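Local coordinates for protein dipeptidase (Streptococcus thermophilus, PDB 3PEB) that probably hydrolyses dipeptides as a manganese-dependent peptidase of the M24B family, represented here by its N-terminal creatinase/prolidase-type domain alone, at residues L107-T110 with K111-L115; E124-T127 with P128-H131. All blocks are in the same frame, centred on the assembly; numbering follows the deposited sequence.

Contact 1: residues L107-T110 with K111-L115; sequences LNVT and KFQGL
Asn108 reaches forward to Lys111 with its amide oxygen, while the methyls of Leu107 pack on Lys111 and Leu115. The tight part is the cap. Asn108 OD1 accepts from Lys111 N at 2.9 Å, and the N-H...O angle of 161° shows a nearly straight bond, although the donor is tilted 23° from the amide's carbonyl plane. A chi1 of 67° sets CG between the backbone N and the carbonyl carbon, which folds the amide back over the helix start. This is an N-cap bond: it gives a first-turn N-H, one that precedes the regular i to i+4 pattern, a side-chain acceptor. The same oxygen rests 3.2 Å from Lys111 CG, the two side chains crossing at about a right angle. Regular i to i+4 bonds take over at once, Asn108 O receiving Phe112 N at 3.0 Å and Val109 O receiving Gln113 N at 2.8 Å.

The apolar side is formed by the fork of Leu107. Its CD2 touches Lys111 CB at 3.8 Å, while CD1 reaches Leu115 CD1 at 3.9 Å and approaches Phe112 CD1 obliquely. Looser packing marks the outer flank, where the side chains of Val109 and Gln113, both exposed, run side by side in the same direction and approach each other no closer than 4.1 Å, between Val109 CG1 and Gln113 CG. From Lys111 CG onward the chain is extended, carrying the ammonium group away from the turn.

Helix 109-118 is the crossover of a beta-alpha-beta unit between the parallel strands 96-102 and 122-125. Leu107 and Leu115 both lean on Phe46 of strand 46-50, and Phe112 meets Phe123 of strand 122-125 edge-to-face.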
# COMPACT_ATOMS: atom_id res chain seq x y z
N LEU A 107 -6.58 -7.64 4.89
CA LEU A 107 -7.56 -7.23 3.90
C LEU A 107 -8.84 -8.02 4.03
O LEU A 107 -8.80 -9.24 4.10
CB LEU A 107 -7.09 -7.48 2.48
CG LEU A 107 -6.14 -6.57 1.79
CD1 LEU A 107 -5.89 -7.18 0.38
CD2 LEU A 107 -6.61 -5.08 1.73
N ASN A 108 -9.96 -7.33 4.10
CA ASN A 108 -11.24 -8.00 3.96
C ASN A 108 -11.56 -8.22 2.50
O ASN A 108 -10.88 -7.71 1.63
CB ASN A 108 -12.34 -7.33 4.78
CG ASN A 108 -12.70 -5.94 4.27
OD1 ASN A 108 -12.28 -5.54 3.21
ND2 ASN A 108 -13.45 -5.20 5.08
N VAL A 109 -12.58 -9.02 2.22
CA VAL A 109 -12.92 -9.38 0.85
C VAL A 109 -13.40 -8.13 0.07
O VAL A 109 -13.08 -7.97 -1.10
CB VAL A 109 -13.94 -10.51 0.81
CG1 VAL A 109 -14.51 -10.72 -0.61
CG2 VAL A 109 -13.29 -11.82 1.36
N THR A 110 -14.09 -7.23 0.76
CA THR A 110 -14.56 -5.97 0.13
C THR A 110 -13.37 -5.16 -0.42
O THR A 110 -13.39 -4.74 -1.56
CB THR A 110 -15.36 -5.15 1.16
OG1 THR A 110 -16.46 -5.94 1.62
CG2 THR A 110 -15.87 -3.82 0.56
N LYS A 111 -12.32 -4.99 0.38
CA LYS A 111 -11.16 -4.24 -0.07
C LYS A 111 -10.38 -5.00 -1.14
O LYS A 111 -9.86 -4.41 -2.09
CB LYS A 111 -10.23 -3.93 1.13
CG LYS A 111 -10.80 -2.90 2.12
CD LYS A 111 -9.74 -2.59 3.20
CE LYS A 111 -10.31 -1.64 4.27
NZ LYS A 111 -9.16 -1.15 5.10
N PHE A 112 -10.28 -6.30 -0.98
CA PHE A 112 -9.62 -7.12 -1.98
C PHE A 112 -10.33 -6.98 -3.35
O PHE A 112 -9.64 -6.81 -4.40
CB PHE A 112 -9.58 -8.57 -1.50
CG PHE A 112 -8.87 -9.51 -2.42
CD1 PHE A 112 -7.53 -9.33 -2.71
CD2 PHE A 112 -9.52 -10.58 -2.97
CE1 PHE A 112 -6.86 -10.22 -3.56
CE2 PHE A 112 -8.86 -11.47 -3.83
CZ PHE A 112 -7.52 -11.27 -4.11
N GLN A 113 -11.66 -7.05 -3.35
CA GLN A 113 -12.45 -6.86 -4.57
C GLN A 113 -12.24 -5.45 -5.17
O GLN A 113 -12.04 -5.32 -6.37
CB GLN A 113 -13.94 -7.21 -4.35
CG GLN A 113 -14.10 -8.71 -4.17
CD GLN A 113 -15.52 -9.22 -4.33
OE1 GLN A 113 -15.71 -10.41 -4.64
NE2 GLN A 113 -16.51 -8.35 -4.13
N GLY A 114 -12.17 -4.44 -4.31
CA GLY A 114 -11.88 -3.07 -4.75
C GLY A 114 -10.52 -3.00 -5.44
O GLY A 114 -10.41 -2.45 -6.54
N LEU A 115 -9.50 -3.58 -4.81
CA LEU A 115 -8.13 -3.58 -5.38
C LEU A 115 -8.10 -4.31 -6.69
O LEU A 115 -7.38 -3.93 -7.63
CB LEU A 115 -7.12 -4.19 -4.41
CG LEU A 115 -6.81 -3.34 -3.17
CD1 LEU A 115 -5.99 -4.20 -2.16
CD2 LEU A 115 -6.12 -2.03 -3.56

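Contact 2: residues E124-T127 with P128-H131; sequences ENLT and PFIH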
# COMPACT_ATOMS: atom_id res chain seq x y z
N GLU A 124 -0.59 -12.42 -4.17
CA GLU A 124 0.08 -13.36 -3.29
C GLU A 124 0.14 -12.75 -1.91
O GLU A 124 0.01 -11.55 -1.76
CB GLU A 124 1.50 -13.66 -3.77
CG GLU A 124 1.59 -14.38 -5.13
CD GLU A 124 1.10 -15.82 -5.11
OE1 GLU A 124 0.89 -16.39 -4.01
OE2 GLU A 124 0.92 -16.39 -6.21
N ASN A 125 0.35 -13.60 -0.90
CA ASN A 125 0.24 -13.20 0.51
C ASN A 125 1.57 -12.68 1.10
O ASN A 125 2.54 -13.40 1.17
CB ASN A 125 -0.22 -14.40 1.33
CG ASN A 125 -0.64 -14.03 2.73
OD1 ASN A 125 -0.74 -12.85 3.08
ND2 ASN A 125 -0.97 -15.06 3.53
N LEU A 126 1.56 -11.43 1.53
CA LEU A 126 2.68 -10.73 2.18
C LEU A 126 2.73 -10.94 3.68
O LEU A 126 3.76 -10.64 4.31
CB LEU A 126 2.54 -9.23 1.93
CG LEU A 126 3.74 -8.32 2.26
CD1 LEU A 126 4.97 -8.69 1.40
CD2 LEU A 126 3.31 -6.87 2.05
N THR A 127 1.65 -11.43 4.28
CA THR A 127 1.57 -11.46 5.73
C THR A 127 2.69 -12.27 6.39
O THR A 127 3.26 -11.83 7.40
CB THR A 127 0.14 -11.92 6.22
OG1 THR A 127 -0.81 -10.87 5.99
CG2 THR A 127 0.19 -12.24 7.72
N PRO A 128 3.03 -13.45 5.84
CA PRO A 128 4.12 -14.22 6.45
C PRO A 128 5.46 -13.45 6.48
O PRO A 128 6.15 -13.46 7.51
CB PRO A 128 4.20 -15.46 5.56
CG PRO A 128 2.78 -15.66 5.07
CD PRO A 128 2.31 -14.24 4.81
N PHE A 129 5.78 -12.75 5.40
CA PHE A 129 6.98 -11.94 5.38
C PHE A 129 6.94 -10.82 6.42
O PHE A 129 7.96 -10.59 7.13
CB PHE A 129 7.27 -11.40 4.01
CG PHE A 129 8.59 -10.67 3.94
CD1 PHE A 129 9.77 -11.36 4.14
CD2 PHE A 129 8.64 -9.29 3.75
CE1 PHE A 129 11.01 -10.70 4.12
CE2 PHE A 129 9.89 -8.63 3.73
CZ PHE A 129 11.05 -9.34 3.91
N ILE A 130 5.79 -10.16 6.58
CA ILE A 130 5.68 -9.10 7.58
C ILE A 130 5.97 -9.67 8.98
O ILE A 130 6.73 -9.06 9.74
CB ILE A 130 4.33 -8.35 7.53
CG1 ILE A 130 4.13 -7.64 6.18
CG2 ILE A 130 4.20 -7.36 8.70
CD1 ILE A 130 5.25 -6.75 5.72
N HIS A 131 5.39 -10.83 9.32
CA HIS A 131 5.67 -11.46 10.61
C HIS A 131 7.16 -11.79 10.76
O HIS A 131 7.75 -11.56 11.82
CB HIS A 131 4.81 -12.71 10.81
CG HIS A 131 3.35 -12.42 11.01
ND1 HIS A 131 2.90 -11.34 11.73
CD2 HIS A 131 2.25 -13.09 10.60
CE1 HIS A 131 1.57 -11.35 11.74
NE2 HIS A 131 1.16 -12.40 11.06
O HOH W 1 4.85 -13.41 2.68
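Asn125 and Pro128 cross at about a right angle, with Asn125 ND2 3.6 Å from Pro128 CD. The Asn125 amide also folds over the start of the helix: OD1 accepts from Thr127 N at 3.0 Å. That bond is straight at the hydrogen (163°), yet the donor stands 60° out of the carbonyl plane and so is not on a lone pair.

On the inner side Leu126 and Ile130 cross obliquely, Leu126 CG lying 4.0 Å from Ile130 CG1. Leu126 also leans on Phe13 and Ala22, and Ile130 on Ile10, so this pair faces helix 6-16 and strand 21-24.

Thr127 and His131 are set differently, side by side and pointing the same way. CG2 of Thr127 stands anti to the backbone N and OG1 is turned back beside that N (chi1 -73°), which leaves the methyl to approach the imidazole obliquely. His131 has two conformers; the arrangement holds for one of them and is doubtful as a fixed contact.

Pro128 brings no N-H to the first turn, and the remaining donors are met in several ways. Leu126 O takes Ile130 N and Thr127 O takes His131 N, both nearly along the C=O axis. A water accepts from Phe129 N at 2.9 Å and donates to Asn125 O at 2.8 Å, tying the strand end to the turn. Asn125 OD1 additionally accepts from Phe104 N; with two N-H groups gripping one oxygen, the amide is probably held in a fixed orientation where strand 122-125 passes into helix 127-133.

In the fold
Contacts 1 and 2 lie in series along the chain, at successive helix starts: contact 1 opens helix 109-118, and contact 2 passes from strand 122-125 into helix 127-133. Their centres are 16 Å apart and their nearest atoms about 7 Å apart, so they do not touch; strand 122-125, which follows the first helix and runs into the second, connects them. An asparagine oxygen accepts a backbone N-H in each. Each centre is 13 Å from the centre of the chain. The side chain of Leu115 lies about 8 Å from a bound sodium ion, and that of Asn108 about 4 Å from a 1,2-ethanediol molecule, probably a crystallisation additive.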